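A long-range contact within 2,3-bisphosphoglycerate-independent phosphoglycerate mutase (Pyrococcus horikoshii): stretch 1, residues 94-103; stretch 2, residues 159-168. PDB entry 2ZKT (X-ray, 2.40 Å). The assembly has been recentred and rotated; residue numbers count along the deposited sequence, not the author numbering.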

# COMPACT_ATOMS: atom_id res chain seq x y z
N ASP B 94 16.86 -38.41 -19.72
CA ASP B 94 16.49 -39.76 -19.32
C ASP B 94 16.67 -39.98 -17.81
O ASP B 94 16.44 -41.08 -17.31
CB ASP B 94 17.32 -40.78 -20.11
CG ASP B 94 18.81 -40.65 -19.85
OD1 ASP B 94 19.25 -39.55 -19.46
OD2 ASP B 94 19.54 -41.65 -20.06
N ASP B 95 17.07 -38.92 -17.09
CA ASP B 95 17.27 -39.00 -15.63
C ASP B 95 15.99 -38.77 -14.81
O ASP B 95 15.06 -38.09 -15.26
CB ASP B 95 18.33 -37.98 -15.16
CG ASP B 95 19.72 -38.29 -15.69
OD1 ASP B 95 20.12 -39.47 -15.63
OD2 ASP B 95 20.42 -37.36 -16.17
N LEU B 96 15.96 -39.33 -13.60
CA LEU B 96 14.84 -39.19 -12.68
C LEU B 96 15.34 -38.50 -11.40
O LEU B 96 16.31 -38.96 -10.78
CB LEU B 96 14.25 -40.57 -12.34
CG LEU B 96 12.97 -40.55 -11.48
CD1 LEU B 96 11.87 -39.74 -12.19
CD2 LEU B 96 12.50 -41.98 -11.23
N ALA B 97 14.69 -37.40 -11.01
CA ALA B 97 15.10 -36.63 -9.82
C ALA B 97 14.02 -36.58 -8.75
O ALA B 97 12.83 -36.71 -9.03
CB ALA B 97 15.50 -35.23 -10.23
N PHE B 98 14.45 -36.38 -7.50
CA PHE B 98 13.52 -36.34 -6.36
C PHE B 98 13.90 -35.23 -5.38
O PHE B 98 15.06 -34.81 -5.31
CB PHE B 98 13.58 -37.65 -5.58
CG PHE B 98 13.40 -38.89 -6.41
CD1 PHE B 98 14.46 -39.41 -7.15
CD2 PHE B 98 12.17 -39.57 -6.42
CE1 PHE B 98 14.32 -40.59 -7.88
CE2 PHE B 98 12.01 -40.76 -7.15
CZ PHE B 98 13.09 -41.27 -7.88
N ARG B 99 12.90 -34.77 -4.62
CA ARG B 99 13.14 -33.77 -3.58
C ARG B 99 13.32 -34.65 -2.32
O ARG B 99 12.56 -35.60 -2.10
CB ARG B 99 11.95 -32.82 -3.43
CG ARG B 99 10.62 -33.50 -3.12
CD ARG B 99 9.45 -32.54 -3.36
NE ARG B 99 9.45 -31.39 -2.45
CZ ARG B 99 9.13 -31.46 -1.15
NH1 ARG B 99 8.79 -32.63 -0.61
NH2 ARG B 99 9.17 -30.37 -0.40
N VAL B 100 14.35 -34.35 -1.53
CA VAL B 100 14.63 -35.14 -0.34
C VAL B 100 14.66 -34.35 0.98
O VAL B 100 15.25 -33.26 1.06
CB VAL B 100 16.01 -35.85 -0.46
CG1 VAL B 100 16.20 -36.82 0.70
CG2 VAL B 100 16.13 -36.57 -1.82
N ASN B 101 14.03 -34.91 2.01
CA ASN B 101 14.01 -34.29 3.33
C ASN B 101 14.74 -35.21 4.31
O ASN B 101 14.45 -36.41 4.35
CB ASN B 101 12.57 -34.09 3.84
CG ASN B 101 11.76 -33.13 2.98
OD1 ASN B 101 11.34 -33.47 1.87
ND2 ASN B 101 11.54 -31.92 3.49
N PHE B 102 15.69 -34.65 5.06
CA PHE B 102 16.39 -35.46 6.07
C PHE B 102 15.37 -35.59 7.20
O PHE B 102 14.74 -34.60 7.59
CB PHE B 102 17.65 -34.74 6.59
CG PHE B 102 18.79 -34.73 5.62
CD1 PHE B 102 19.42 -35.93 5.26
CD2 PHE B 102 19.23 -33.54 5.04
CE1 PHE B 102 20.47 -35.94 4.34
CE2 PHE B 102 20.28 -33.54 4.11
CZ PHE B 102 20.90 -34.75 3.77
N ALA B 103 15.20 -36.81 7.72
CA ALA B 103 14.24 -37.05 8.80
C ALA B 103 14.88 -37.83 9.96
O ALA B 103 16.08 -38.10 9.96
CB ALA B 103 13.02 -37.80 8.27
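Stretch 2, residues 159-168: RGYKVGDNDP

Stretch 2 lies beside stretch 1 as an extended, antiparallel neighbour: the strand through Asn166 pairs with strand 96-103, their N-to-C directions 138° apart and their axes 4.4 Å apart at closest approach. The register runs from Leu96 opposite Asn166 (CA to CA 5.2 Å), through Ala97 opposite Asp165 (CA to CA 4.3 Å) and Phe98 opposite Gly164 (CA to CA 5.0 Å), to Arg99 opposite Val163 (CA to CA 5.0 Å). Two reciprocal pairs of hydrogen bonds fix it: Leu96 N to Asn166 O (3.0 Å) with Asn166 N to Leu96 O (2.8 Å), and Phe98 N to Gly164 O (2.7 Å) with Gly164 N to Phe98 O (3.0 Å). Farther along, Val100 N donates to Lys162 O (2.7 Å) and Phe102 N to Gly160 O (2.8 Å).

Lys162, Val100 and Phe102 give up the most surface. Lys162 has an extended backbone, and its side chain leaves with chi1 t on the sheet face shared with Val100. There its CE packs 3.4 Å from Val100 CG1, and its CD lies 3.6 Å from Phe102 CZ, so the aliphatic part of the lysine spans both hydrophobic neighbours. Val100 also reaches along the strand, its CG2 3.7 Å from Gly164 N, where the glycine contributes no side chain.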

# COMPACT_ATOMS: atom_id res chain seq x y z
N ARG B 159 18.34 -25.81 4.20
CA ARG B 159 17.74 -26.38 5.41
C ARG B 159 17.85 -27.91 5.40
O ARG B 159 18.85 -28.48 5.00
CB ARG B 159 16.29 -25.90 5.53
CG ARG B 159 16.16 -24.40 5.89
CD ARG B 159 14.79 -24.01 6.48
NE ARG B 159 13.81 -23.82 5.40
CZ ARG B 159 12.61 -23.23 5.67
NH1 ARG B 159 12.32 -22.79 6.90
NH2 ARG B 159 11.72 -23.07 4.69
N GLY B 160 16.78 -28.58 5.87
CA GLY B 160 16.83 -30.05 5.96
C GLY B 160 16.50 -30.74 4.61
O GLY B 160 16.29 -31.94 4.55
N TYR B 161 16.45 -29.96 3.53
CA TYR B 161 16.13 -30.50 2.21
C TYR B 161 17.37 -31.04 1.48
O TYR B 161 18.48 -30.99 2.01
CB TYR B 161 15.46 -29.41 1.36
CG TYR B 161 14.25 -28.77 2.03
CD1 TYR B 161 13.08 -29.50 2.28
CD2 TYR B 161 14.26 -27.41 2.40
CE1 TYR B 161 11.97 -28.91 2.88
CE2 TYR B 161 13.15 -26.81 3.00
CZ TYR B 161 12.01 -27.56 3.24
OH TYR B 161 10.90 -26.98 3.83
N LYS B 162 17.16 -31.56 0.27
CA LYS B 162 18.23 -32.13 -0.55
C LYS B 162 17.63 -32.64 -1.89
O LYS B 162 16.40 -32.67 -2.04
CB LYS B 162 18.88 -33.31 0.19
CG LYS B 162 20.01 -34.00 -0.56
CD LYS B 162 20.57 -35.20 0.21
CE LYS B 162 19.56 -36.34 0.31
NZ LYS B 162 20.16 -37.54 0.97
N VAL B 163 18.49 -33.02 -2.83
CA VAL B 163 18.06 -33.53 -4.15
C VAL B 163 18.72 -34.87 -4.54
O VAL B 163 19.95 -35.00 -4.49
CB VAL B 163 18.35 -32.51 -5.27
CG1 VAL B 163 17.88 -33.08 -6.61
CG2 VAL B 163 17.64 -31.19 -4.99
N GLY B 164 17.90 -35.84 -4.94
CA GLY B 164 18.39 -37.16 -5.35
C GLY B 164 18.15 -37.39 -6.84
O GLY B 164 17.03 -37.25 -7.34
N ASP B 165 19.21 -37.75 -7.56
CA ASP B 165 19.08 -38.00 -9.00
C ASP B 165 19.54 -39.41 -9.41
O ASP B 165 20.73 -39.74 -9.30
CB ASP B 165 19.89 -36.95 -9.78
CG ASP B 165 19.75 -37.13 -11.27
OD1 ASP B 165 18.61 -36.97 -11.78
OD2 ASP B 165 20.76 -37.43 -11.94
N ASN B 166 18.60 -40.23 -9.87
CA ASN B 166 18.81 -41.57 -10.41
C ASN B 166 19.02 -41.55 -11.94
O ASN B 166 18.21 -41.06 -12.71
CB ASN B 166 17.59 -42.43 -10.07
CG ASN B 166 17.66 -42.84 -8.62
OD1 ASN B 166 18.65 -42.63 -7.94
ND2 ASN B 166 16.56 -43.46 -8.15
N ASP B 167 20.19 -42.08 -12.37
CA ASP B 167 20.57 -41.97 -13.78
C ASP B 167 19.81 -42.94 -14.71
O ASP B 167 19.27 -43.96 -14.30
CB ASP B 167 22.09 -42.19 -13.89
CG ASP B 167 22.81 -40.89 -13.57
OD1 ASP B 167 23.09 -40.66 -12.39
OD2 ASP B 167 23.09 -40.12 -14.49
N PRO B 168 19.86 -42.64 -16.01
CA PRO B 168 18.87 -43.02 -17.01
C PRO B 168 17.68 -43.87 -16.52
O PRO B 168 17.42 -44.98 -17.01
CB PRO B 168 19.69 -43.73 -18.09
CG PRO B 168 21.08 -43.06 -18.07
CD PRO B 168 21.00 -42.13 -16.76